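BAR/IMD domain-containing adapter protein 2-like 2 (PDB 3OK8) binds phosphoinositides and induces planar or gently curved membrane structures, the part described here being its I-BAR (IMD) domain. Local coordinates at residues A[185-188]-A[189-193]; A[178-181]-A[182-186]; A[96-99]-A[100-104]; A[13-16]-A[17-21]. All coordinates share one frame; numbering follows the deposited sequence.

Contact 1: A[185-188]-A[189-193]; sequences RYRF and LAEKH
Phe188 and Lys192 meet one turn apart on helix 153-217, the last long helix of the three-helix I-BAR bundle. The lysine chain bends about its CB-CG bond (chi2 -78°) and crosses one face of the phenyl ring, CG lying above the plane toward the rim, while Lys192 CE stands 4.0 Å from Phe188 CE2. Beyond CE the chain runs on to helix 71-147, where NZ donates to Asp101 O and the ring of His105 meets that of Phe188. The tight side is that of Tyr186, Leu189 and His193, all buried: Leu189 packs on Met106 and Leu29 of its own chain and on Ile60 of the second subunit. The solvent side is that of Glu191, which is exposed, and Arg187. Their charged ends fall short of a salt bridge, Arg187 NE to Glu191 OE2 being 4.3 Å; Arg187 NE donates instead to Ser222 O of the second subunit. Backbone bonds run i to i+4, Ala190 N to Tyr186 O the straightest at 174°. In the last turn Leu189 O accepts twice, from His193 N and, on the opposite face of its carbonyl plane, from His193 ND1 at 3.0 Å.

Contact 2: A[178-181]-A[182-186]; sequences AELE and EKRRY
Glu181 reaches both Arg184 and Arg185, and its side chain can be followed atom by atom. Its CB lies 3.5 Å from Arg185 NH2. CG is turned away from the carbonyl carbon and stands 4.1 Å from Arg185 NH2; a bend (chi2 -62°) then folds the chain back and brings the carboxylate toward the two arginines, its oxygens going to different ones. CD is 3.6 Å from Arg185 NH2. OE1 takes a hydrogen bond from Arg184 NH2 at 3.1 Å, met nearly end-on and within the guanidinium plane, although the two flat groups stand almost perpendicular, 83° apart. OE2 receives Arg185 NH2 at 2.8 Å from above the carboxylate plane, and a weak bond from NH1 joins the same oxygen. This salt-bridge network spans i to i+3 and i to i+4 on helix 153-217 of the I-BAR bundle, where Glu181 and Arg185 also pack on Phe116 and Ile117 of helix 71-147. Arg185 NH2 does double duty, for it also donates to Glu181 O at 2.7 Å, while Arg185 N approaches that oxygen from the other face of its plane. A methionine in place of Arg185 would probably leave Glu181 OE2 and Asp113, the salt-bridge partner of NE, without their positive mate. Over one face of the Arg184 guanidinium lies Leu180 CD2, 4.0 Å from Arg184 CZ. Glu179 turns elsewhere: its OE2 is hydrogen-bonded to Ser68 OG of the second subunit.

Contact 3: A[96-99]-A[100-104]; sequences QTFH and GDLLQ
A wider pi-type turn at 100-103 interrupts the regular alpha-helical pattern of helix 71-147, and the contact between 96-99 and 100-104 records the change. Gly100 N still bonds Gln96 O, and Asp101 N bonds Thr97 O at 2.9 Å, both i to i+4. Leu103 N then bonds Phe98 O at 3.0 Å, and Gln104 N bonds His99 O at 2.9 Å, both i to i+5. The wider turn brings side chains five apart against each other. Leu103 CD2 sits over the centre of the Phe98 ring as a CH-pi contact, 3.9 Å from the centroid and only 9° off the normal, while Leu102 CD2 comes to Phe98 CE2 at 4.0 Å. The Phe98 CG is anti to the backbone N (chi1 -170°), which carries the ring along the helix to these leucines; Tyr53 of the second subunit meets it edge-to-face. On the more exposed side Gln104 CG lies over one face of the His99 ring, offset toward its rim, 4.1 Å from the centroid, with ring and amide planes nearly perpendicular. With an alanine at His99, Gln104 CG is likely to lose the ring it lies over, leaving the chain freer to turn. Successive i to i+5 backbone bonds are typical of a pi-type turn (pi-bulge) within a long alpha-helix.

Contact 4: A[13-16]-A[17-21]; sequences STMA and IYKSI
Thr14 and Tyr18 make the main apolar contact, their side chains lying side by side and pointing the same way. Thr14 CG2, anti to its own backbone N as the torsion of OG1 (chi1 -55°) requires, touches Tyr18 CE2 at 3.6 Å. Contacts with backbone carbonyls are of another kind: Ile17 lays CG1 3.4 Å from Ser13 O, and Tyr18 CD2 comes to Thr14 O at 3.2 Å. These side chains belong to helix 5-66, the first helix of the I-BAR three-helix bundle: Met15 and Tyr18 face Cys121 of helix 71-147, whereas Ile17 packs on Glu179 and Tyr18 on Ala178 of helix 153-217. Among the hydrogen bonds, Tyr18 N to Thr14 O is long at 3.3 Å but almost straight, 175°, whereas Ile17 N makes only weak bonds to Ser13 O and Thr14 O. Ser20 N donates to Ala16 O at 3.0 Å. The hydroxyls of Thr14 and Tyr18 find partners beyond these two segments. Thr14 OG1 is hydrogen-bonded to Phe10 O, and Tyr18 OH to Ser120 OG of helix 71-147.

All four contacts are partly buried, spread over the three helices of one bundle. Contact 1 lies nearest the middle, its centre about 4 Å from that of the chain; contact 4 lies farthest out, about 18 Å between centres. Contacts 1 and 2 follow one another on helix 153-217, share Arg185 and Tyr186, and both touch the second subunit, as does contact 3 on helix 71-147; contact 4, on helix 5-66, touches no other chain. Contact 1 mixes aromatic, aliphatic and charged groups, contact 2 is chiefly ionic, and contacts 3 and 4 rest more on apolar groups. Leu102 CD1 meets His193 CE1 at 3.9 Å between contacts 3 and 1, as does Ser20 CB Glu182 OE2, also 3.9 Å, between contacts 4 and 2.

Contact 1: A[185-188]-A[189-193]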
loop_
_atom_site.group_PDB
_atom_site.type_symbol
_atom_site.label_atom_id
_atom_site.label_comp_id
_atom_site.label_asym_id
_atom_site.label_seq_id
_atom_site.Cartn_x
_atom_site.Cartn_y
_atom_site.Cartn_z
ATOM N N ARG A 185 -27.570 -11.464 3.597
ATOM C CA ARG A 185 -26.780 -10.299 3.978
ATOM C C ARG A 185 -25.324 -10.644 4.297
ATOM O O ARG A 185 -24.425 -9.880 3.950
ATOM C CB ARG A 185 -27.476 -9.524 5.102
ATOM C CG ARG A 185 -28.647 -8.705 4.579
ATOM C CD ARG A 185 -29.810 -8.571 5.553
ATOM N NE ARG A 185 -30.948 -7.925 4.900
ATOM C CZ ARG A 185 -31.813 -8.558 4.110
ATOM N NH1 ARG A 185 -32.818 -7.900 3.548
ATOM N NH2 ARG A 185 -31.680 -9.860 3.881
ATOM N N TYR A 186 -25.063 -11.787 4.922
ATOM C CA TYR A 186 -23.671 -12.234 5.015
ATOM C C TYR A 186 -23.060 -12.454 3.629
ATOM O O TYR A 186 -21.948 -11.986 3.332
ATOM C CB TYR A 186 -23.538 -13.496 5.847
ATOM C CG TYR A 186 -23.706 -13.234 7.322
ATOM C CD1 TYR A 186 -22.773 -12.477 8.008
ATOM C CD2 TYR A 186 -24.799 -13.739 8.032
ATOM C CE1 TYR A 186 -22.903 -12.220 9.349
ATOM C CE2 TYR A 186 -24.942 -13.482 9.390
ATOM C CZ TYR A 186 -23.979 -12.719 10.042
ATOM O OH TYR A 186 -24.084 -12.444 11.376
ATOM N N ARG A 187 -23.798 -13.165 2.783
ATOM C CA ARG A 187 -23.355 -13.459 1.426
ATOM C C ARG A 187 -23.031 -12.208 0.619
ATOM O O ARG A 187 -22.114 -12.221 -0.190
ATOM C CB ARG A 187 -24.406 -14.285 0.680
ATOM C CG ARG A 187 -24.187 -14.365 -0.825
ATOM C CD ARG A 187 -25.049 -15.453 -1.490
ATOM N NE ARG A 187 -24.643 -16.789 -1.062
ATOM C CZ ARG A 187 -25.431 -17.661 -0.437
ATOM N NH1 ARG A 187 -24.937 -18.843 -0.074
ATOM N NH2 ARG A 187 -26.702 -17.356 -0.181
ATOM N N PHE A 188 -23.806 -11.148 0.813
ATOM C CA PHE A 188 -23.610 -9.912 0.072
ATOM C C PHE A 188 -22.312 -9.250 0.529
ATOM O O PHE A 188 -21.621 -8.631 -0.266
ATOM C CB PHE A 188 -24.795 -8.969 0.282
ATOM C CG PHE A 188 -24.437 -7.493 0.249
ATOM C CD1 PHE A 188 -23.862 -6.872 1.361
ATOM C CD2 PHE A 188 -24.707 -6.722 -0.880
ATOM C CE1 PHE A 188 -23.549 -5.521 1.340
ATOM C CE2 PHE A 188 -24.401 -5.372 -0.909
ATOM C CZ PHE A 188 -23.815 -4.766 0.201
ATOM N N LEU A 189 -21.991 -9.388 1.813
ATOM C CA LEU A 189 -20.766 -8.829 2.370
ATOM C C LEU A 189 -19.583 -9.613 1.829
ATOM O O LEU A 189 -18.600 -9.042 1.332
ATOM C CB LEU A 189 -20.804 -8.878 3.900
ATOM C CG LEU A 189 -19.852 -7.964 4.667
ATOM C CD1 LEU A 189 -19.963 -6.529 4.151
ATOM C CD2 LEU A 189 -20.133 -8.024 6.175
ATOM N N ALA A 190 -19.697 -10.934 1.894
ATOM C CA ALA A 190 -18.682 -11.809 1.336
ATOM C C ALA A 190 -18.474 -11.608 -0.176
ATOM O O ALA A 190 -17.350 -11.680 -0.656
ATOM C CB ALA A 190 -18.998 -13.262 1.653
ATOM N N GLU A 191 -19.543 -11.353 -0.922
ATOM C CA GLU A 191 -19.425 -11.235 -2.381
ATOM C C GLU A 191 -18.716 -9.935 -2.763
ATOM O O GLU A 191 -17.805 -9.940 -3.589
ATOM C CB GLU A 191 -20.793 -11.324 -3.072
ATOM C CG GLU A 191 -21.498 -12.693 -2.894
ATOM C CD GLU A 191 -22.775 -12.858 -3.739
ATOM O OE1 GLU A 191 -23.373 -11.847 -4.171
ATOM O OE2 GLU A 191 -23.201 -14.014 -3.963
ATOM N N LYS A 192 -19.138 -8.825 -2.164
ATOM C CA LYS A 192 -18.502 -7.537 -2.436
ATOM C C LYS A 192 -17.014 -7.563 -2.115
ATOM O O LYS A 192 -16.222 -6.911 -2.776
ATOM C CB LYS A 192 -19.186 -6.428 -1.647
ATOM C CG LYS A 192 -20.553 -6.065 -2.177
ATOM C CD LYS A 192 -20.424 -5.198 -3.405
ATOM C CE LYS A 192 -21.685 -4.382 -3.609
ATOM N NZ LYS A 192 -21.721 -3.838 -4.992
ATOM N N HIS A 193 -16.632 -8.321 -1.101
ATOM C CA HIS A 193 -15.237 -8.397 -0.716
ATOM C C HIS A 193 -14.473 -9.367 -1.580
ATOM O O HIS A 193 -13.248 -9.278 -1.699
ATOM C CB HIS A 193 -15.098 -8.713 0.769
ATOM C CG HIS A 193 -15.249 -7.502 1.633
ATOM N ND1 HIS A 193 -16.474 -7.051 2.078
ATOM C CD2 HIS A 193 -14.333 -6.616 2.087
ATOM C CE1 HIS A 193 -16.304 -5.953 2.791
ATOM N NE2 HIS A 193 -15.014 -5.664 2.810
#

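Contact 2: A[178-181]-A[182-186]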
loop_
_atom_site.group_PDB
_atom_site.type_symbol
_atom_site.label_atom_id
_atom_site.label_comp_id
_atom_site.label_asym_id
_atom_site.label_seq_id
_atom_site.Cartn_x
_atom_site.Cartn_y
_atom_site.Cartn_z
ATOM N N ALA A 178 -36.652 -15.906 7.557
ATOM C CA ALA A 178 -35.825 -14.983 8.332
ATOM C C ALA A 178 -34.362 -15.416 8.349
ATOM O O ALA A 178 -33.456 -14.573 8.267
ATOM C CB ALA A 178 -36.355 -14.844 9.745
ATOM N N GLU A 179 -34.138 -16.725 8.483
ATOM C CA GLU A 179 -32.802 -17.305 8.357
ATOM C C GLU A 179 -32.197 -16.947 7.015
ATOM O O GLU A 179 -31.018 -16.587 6.918
ATOM C CB GLU A 179 -32.862 -18.831 8.443
ATOM C CG GLU A 179 -32.828 -19.415 9.842
ATOM C CD GLU A 179 -32.996 -20.935 9.835
ATOM O OE1 GLU A 179 -33.726 -21.459 8.953
ATOM O OE2 GLU A 179 -32.399 -21.605 10.707
ATOM N N LEU A 180 -33.011 -17.087 5.972
ATOM C CA LEU A 180 -32.568 -16.828 4.616
ATOM C C LEU A 180 -32.066 -15.391 4.455
ATOM O O LEU A 180 -30.973 -15.171 3.942
ATOM C CB LEU A 180 -33.684 -17.126 3.617
ATOM C CG LEU A 180 -33.292 -17.203 2.141
ATOM C CD1 LEU A 180 -32.047 -18.058 1.925
ATOM C CD2 LEU A 180 -34.446 -17.748 1.324
ATOM N N GLU A 181 -32.879 -14.429 4.892
ATOM C CA GLU A 181 -32.529 -13.012 4.856
ATOM C C GLU A 181 -31.194 -12.739 5.539
ATOM O O GLU A 181 -30.379 -11.944 5.058
ATOM C CB GLU A 181 -33.622 -12.191 5.541
ATOM C CG GLU A 181 -34.936 -12.174 4.783
ATOM C CD GLU A 181 -34.817 -11.544 3.403
ATOM O OE1 GLU A 181 -35.135 -12.235 2.412
ATOM O OE2 GLU A 181 -34.412 -10.362 3.305
ATOM N N GLU A 182 -30.989 -13.380 6.680
ATOM C CA GLU A 182 -29.746 -13.229 7.409
ATOM C C GLU A 182 -28.600 -13.698 6.537
ATOM O O GLU A 182 -27.599 -12.989 6.367
ATOM C CB GLU A 182 -29.787 -14.041 8.692
ATOM C CG GLU A 182 -28.503 -14.036 9.483
ATOM C CD GLU A 182 -28.674 -14.723 10.813
ATOM O OE1 GLU A 182 -28.736 -15.971 10.831
ATOM O OE2 GLU A 182 -28.766 -14.012 11.841
ATOM N N LYS A 183 -28.746 -14.895 5.978
ATOM C CA LYS A 183 -27.701 -15.452 5.117
ATOM C C LYS A 183 -27.452 -14.588 3.884
ATOM O O LYS A 183 -26.313 -14.433 3.443
ATOM C CB LYS A 183 -28.027 -16.884 4.694
ATOM C CG LYS A 183 -26.924 -17.548 3.881
ATOM C CD LYS A 183 -27.212 -19.023 3.571
ATOM C CE LYS A 183 -25.937 -19.770 3.210
ATOM N NZ LYS A 183 -26.152 -21.208 2.878
ATOM N N ARG A 184 -28.518 -14.024 3.330
ATOM C CA ARG A 184 -28.389 -13.209 2.134
ATOM C C ARG A 184 -27.497 -11.999 2.382
ATOM O O ARG A 184 -26.752 -11.568 1.497
ATOM C CB ARG A 184 -29.763 -12.777 1.641
ATOM C CG ARG A 184 -30.438 -13.851 0.803
ATOM C CD ARG A 184 -31.909 -13.557 0.554
ATOM N NE ARG A 184 -32.431 -14.399 -0.519
ATOM C CZ ARG A 184 -33.722 -14.509 -0.837
ATOM N NH1 ARG A 184 -34.102 -15.302 -1.835
ATOM N NH2 ARG A 184 -34.638 -13.825 -0.168
ATOM N N ARG A 185 -27.570 -11.464 3.597
ATOM C CA ARG A 185 -26.780 -10.299 3.978
ATOM C C ARG A 185 -25.324 -10.644 4.297
ATOM O O ARG A 185 -24.425 -9.880 3.950
ATOM C CB ARG A 185 -27.476 -9.524 5.102
ATOM C CG ARG A 185 -28.647 -8.705 4.579
ATOM C CD ARG A 185 -29.810 -8.571 5.553
ATOM N NE ARG A 185 -30.948 -7.925 4.900
ATOM C CZ ARG A 185 -31.813 -8.558 4.110
ATOM N NH1 ARG A 185 -32.818 -7.900 3.548
ATOM N NH2 ARG A 185 -31.680 -9.860 3.881
ATOM N N TYR A 186 -25.063 -11.787 4.922
ATOM C CA TYR A 186 -23.671 -12.234 5.015
ATOM C C TYR A 186 -23.060 -12.454 3.629
ATOM O O TYR A 186 -21.948 -11.986 3.332
ATOM C CB TYR A 186 -23.538 -13.496 5.847
ATOM C CG TYR A 186 -23.706 -13.234 7.322
ATOM C CD1 TYR A 186 -22.773 -12.477 8.008
ATOM C CD2 TYR A 186 -24.799 -13.739 8.032
ATOM C CE1 TYR A 186 -22.903 -12.220 9.349
ATOM C CE2 TYR A 186 -24.942 -13.482 9.390
ATOM C CZ TYR A 186 -23.979 -12.719 10.042
ATOM O OH TYR A 186 -24.084 -12.444 11.376
#

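Contact 3: A[96-99]-A[100-104]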
loop_
_atom_site.group_PDB
_atom_site.type_symbol
_atom_site.label_atom_id
_atom_site.label_comp_id
_atom_site.label_asym_id
_atom_site.label_seq_id
_atom_site.Cartn_x
_atom_site.Cartn_y
_atom_site.Cartn_z
ATOM N N GLN A 96 -10.605 2.661 -6.073
ATOM C CA GLN A 96 -11.848 3.254 -6.544
ATOM C C GLN A 96 -12.972 2.227 -6.602
ATOM O O GLN A 96 -14.140 2.579 -6.459
ATOM C CB GLN A 96 -11.658 3.943 -7.893
ATOM C CG GLN A 96 -12.607 5.123 -8.101
ATOM C CD GLN A 96 -12.557 6.154 -6.963
ATOM O OE1 GLN A 96 -13.517 6.903 -6.756
ATOM N NE2 GLN A 96 -11.442 6.194 -6.224
ATOM N N THR A 97 -12.615 0.963 -6.809
ATOM C CA THR A 97 -13.569 -0.151 -6.693
ATOM C C THR A 97 -14.084 -0.251 -5.254
ATOM O O THR A 97 -15.290 -0.343 -5.006
ATOM C CB THR A 97 -12.913 -1.497 -7.092
ATOM O OG1 THR A 97 -12.585 -1.479 -8.490
ATOM C CG2 THR A 97 -13.845 -2.665 -6.818
ATOM N N PHE A 98 -13.145 -0.241 -4.315
ATOM C CA PHE A 98 -13.426 -0.203 -2.886
ATOM C C PHE A 98 -14.396 0.924 -2.547
ATOM O O PHE A 98 -15.372 0.715 -1.837
ATOM C CB PHE A 98 -12.112 -0.025 -2.128
ATOM C CG PHE A 98 -12.226 -0.194 -0.641
ATOM C CD1 PHE A 98 -11.389 0.510 0.199
ATOM C CD2 PHE A 98 -13.166 -1.053 -0.084
ATOM C CE1 PHE A 98 -11.472 0.366 1.576
ATOM C CE2 PHE A 98 -13.256 -1.213 1.295
ATOM C CZ PHE A 98 -12.405 -0.500 2.130
ATOM N N HIS A 99 -14.122 2.112 -3.068
ATOM C CA HIS A 99 -14.954 3.288 -2.839
ATOM C C HIS A 99 -16.316 3.177 -3.526
ATOM O O HIS A 99 -17.354 3.091 -2.861
ATOM C CB HIS A 99 -14.228 4.552 -3.331
ATOM C CG HIS A 99 -15.110 5.759 -3.439
ATOM N ND1 HIS A 99 -15.611 6.421 -2.336
ATOM C CD2 HIS A 99 -15.578 6.427 -4.520
ATOM C CE1 HIS A 99 -16.350 7.442 -2.733
ATOM N NE2 HIS A 99 -16.346 7.468 -4.054
ATOM N N GLY A 100 -16.297 3.185 -4.858
ATOM C CA GLY A 100 -17.503 3.218 -5.669
ATOM C C GLY A 100 -18.425 2.001 -5.570
ATOM O O GLY A 100 -19.645 2.155 -5.451
ATOM N N ASP A 101 -17.844 0.801 -5.616
ATOM C CA ASP A 101 -18.597 -0.461 -5.664
ATOM C C ASP A 101 -19.028 -0.978 -4.299
ATOM O O ASP A 101 -19.982 -1.770 -4.173
ATOM C CB ASP A 101 -17.747 -1.552 -6.323
ATOM C CG ASP A 101 -17.839 -1.534 -7.835
ATOM O OD1 ASP A 101 -16.798 -1.326 -8.485
ATOM O OD2 ASP A 101 -18.950 -1.737 -8.372
ATOM N N LEU A 102 -18.307 -0.562 -3.271
ATOM C CA LEU A 102 -18.531 -1.139 -1.963
ATOM C C LEU A 102 -18.988 -0.080 -0.962
ATOM O O LEU A 102 -20.099 -0.161 -0.439
ATOM C CB LEU A 102 -17.262 -1.860 -1.514
ATOM C CG LEU A 102 -17.291 -2.828 -0.340
ATOM C CD1 LEU A 102 -16.163 -3.817 -0.479
ATOM C CD2 LEU A 102 -17.192 -2.099 0.973
ATOM N N LEU A 103 -18.149 0.932 -0.737
ATOM C CA LEU A 103 -18.400 1.947 0.280
ATOM C C LEU A 103 -19.576 2.895 -0.006
ATOM O O LEU A 103 -20.278 3.291 0.922
ATOM C CB LEU A 103 -17.115 2.734 0.570
ATOM C CG LEU A 103 -16.208 2.303 1.733
ATOM C CD1 LEU A 103 -16.321 0.833 2.067
ATOM C CD2 LEU A 103 -14.738 2.674 1.455
ATOM N N GLN A 104 -19.798 3.265 -1.265
ATOM C CA GLN A 104 -20.961 4.094 -1.602
ATOM C C GLN A 104 -22.234 3.250 -1.585
ATOM O O GLN A 104 -23.354 3.757 -1.423
ATOM C CB GLN A 104 -20.803 4.740 -2.977
ATOM C CG GLN A 104 -19.813 5.886 -3.036
ATOM C CD GLN A 104 -19.689 6.463 -4.443
ATOM O OE1 GLN A 104 -18.718 7.140 -4.760
ATOM N NE2 GLN A 104 -20.676 6.194 -5.291
#

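Contact 4: A[13-16]-A[17-21]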
loop_
_atom_site.group_PDB
_atom_site.type_symbol
_atom_site.label_atom_id
_atom_site.label_comp_id
_atom_site.label_asym_id
_atom_site.label_seq_id
_atom_site.Cartn_x
_atom_site.Cartn_y
_atom_site.Cartn_z
ATOM N N SER A 13 -37.310 -17.584 18.354
ATOM C CA SER A 13 -36.174 -17.880 17.489
ATOM C C SER A 13 -36.161 -17.004 16.247
ATOM O O SER A 13 -35.108 -16.554 15.805
ATOM C CB SER A 13 -36.181 -19.350 17.080
ATOM O OG SER A 13 -35.472 -20.133 18.024
ATOM N N THR A 14 -37.339 -16.773 15.680
ATOM C CA THR A 14 -37.476 -15.903 14.521
ATOM C C THR A 14 -37.178 -14.451 14.892
ATOM O O THR A 14 -36.647 -13.683 14.087
ATOM C CB THR A 14 -38.891 -15.987 13.932
ATOM O OG1 THR A 14 -39.202 -17.352 13.629
ATOM C CG2 THR A 14 -38.990 -15.152 12.668
ATOM N N MET A 15 -37.524 -14.087 16.120
ATOM C CA MET A 15 -37.331 -12.732 16.609
ATOM C C MET A 15 -35.862 -12.454 16.899
ATOM O O MET A 15 -35.377 -11.352 16.671
ATOM C CB MET A 15 -38.185 -12.497 17.853
ATOM C CG MET A 15 -39.630 -12.171 17.520
ATOM S SD MET A 15 -39.764 -10.508 16.834
ATOM C CE MET A 15 -40.927 -10.776 15.514
ATOM N N ALA A 16 -35.162 -13.470 17.390
ATOM C CA ALA A 16 -33.734 -13.382 17.651
ATOM C C ALA A 16 -32.951 -13.089 16.371
ATOM O O ALA A 16 -31.893 -12.466 16.411
ATOM C CB ALA A 16 -33.245 -14.670 18.275
ATOM N N ILE A 17 -33.478 -13.552 15.244
ATOM C CA ILE A 17 -32.832 -13.397 13.951
ATOM C C ILE A 17 -33.035 -12.008 13.358
ATOM O O ILE A 17 -32.077 -11.373 12.915
ATOM C CB ILE A 17 -33.325 -14.437 12.957
ATOM C CG1 ILE A 17 -32.814 -15.818 13.361
ATOM C CG2 ILE A 17 -32.876 -14.062 11.543
ATOM C CD1 ILE A 17 -33.371 -16.950 12.515
ATOM N N TYR A 18 -34.278 -11.545 13.337
ATOM C CA TYR A 18 -34.561 -10.164 12.966
ATOM C C TYR A 18 -33.818 -9.176 13.857
ATOM O O TYR A 18 -33.396 -8.110 13.402
ATOM C CB TYR A 18 -36.063 -9.886 13.025
ATOM C CG TYR A 18 -36.784 -10.474 11.848
ATOM C CD1 TYR A 18 -36.521 -10.014 10.563
ATOM C CD2 TYR A 18 -37.714 -11.504 12.007
ATOM C CE1 TYR A 18 -37.161 -10.552 9.472
ATOM C CE2 TYR A 18 -38.362 -12.048 10.915
ATOM C CZ TYR A 18 -38.081 -11.564 9.653
ATOM O OH TYR A 18 -38.697 -12.088 8.554
ATOM N N LYS A 19 -33.662 -9.521 15.131
ATOM C CA LYS A 19 -32.933 -8.649 16.040
ATOM C C LYS A 19 -31.424 -8.715 15.824
ATOM O O LYS A 19 -30.730 -7.739 16.085
ATOM C CB LYS A 19 -33.293 -8.908 17.501
ATOM C CG LYS A 19 -34.536 -8.147 17.976
ATOM C CD LYS A 19 -35.832 -8.731 17.388
ATOM C CE LYS A 19 -37.015 -7.781 17.534
ATOM N NZ LYS A 19 -37.478 -7.667 18.949
ATOM N N SER A 20 -30.917 -9.851 15.348
ATOM C CA SER A 20 -29.496 -9.943 15.001
ATOM C C SER A 20 -29.200 -9.037 13.819
ATOM O O SER A 20 -28.163 -8.378 13.760
ATOM C CB SER A 20 -29.102 -11.375 14.637
ATOM O OG SER A 20 -28.732 -12.124 15.776
ATOM N N ILE A 21 -30.120 -9.021 12.864
ATOM C CA ILE A 21 -29.947 -8.219 11.665
ATOM C C ILE A 21 -30.004 -6.728 11.997
ATOM O O ILE A 21 -29.192 -5.955 11.527
ATOM C CB ILE A 21 -31.014 -8.565 10.596
ATOM C CG1 ILE A 21 -30.832 -10.004 10.101
ATOM C CG2 ILE A 21 -30.973 -7.566 9.439
ATOM C CD1 ILE A 21 -31.946 -10.473 9.165
#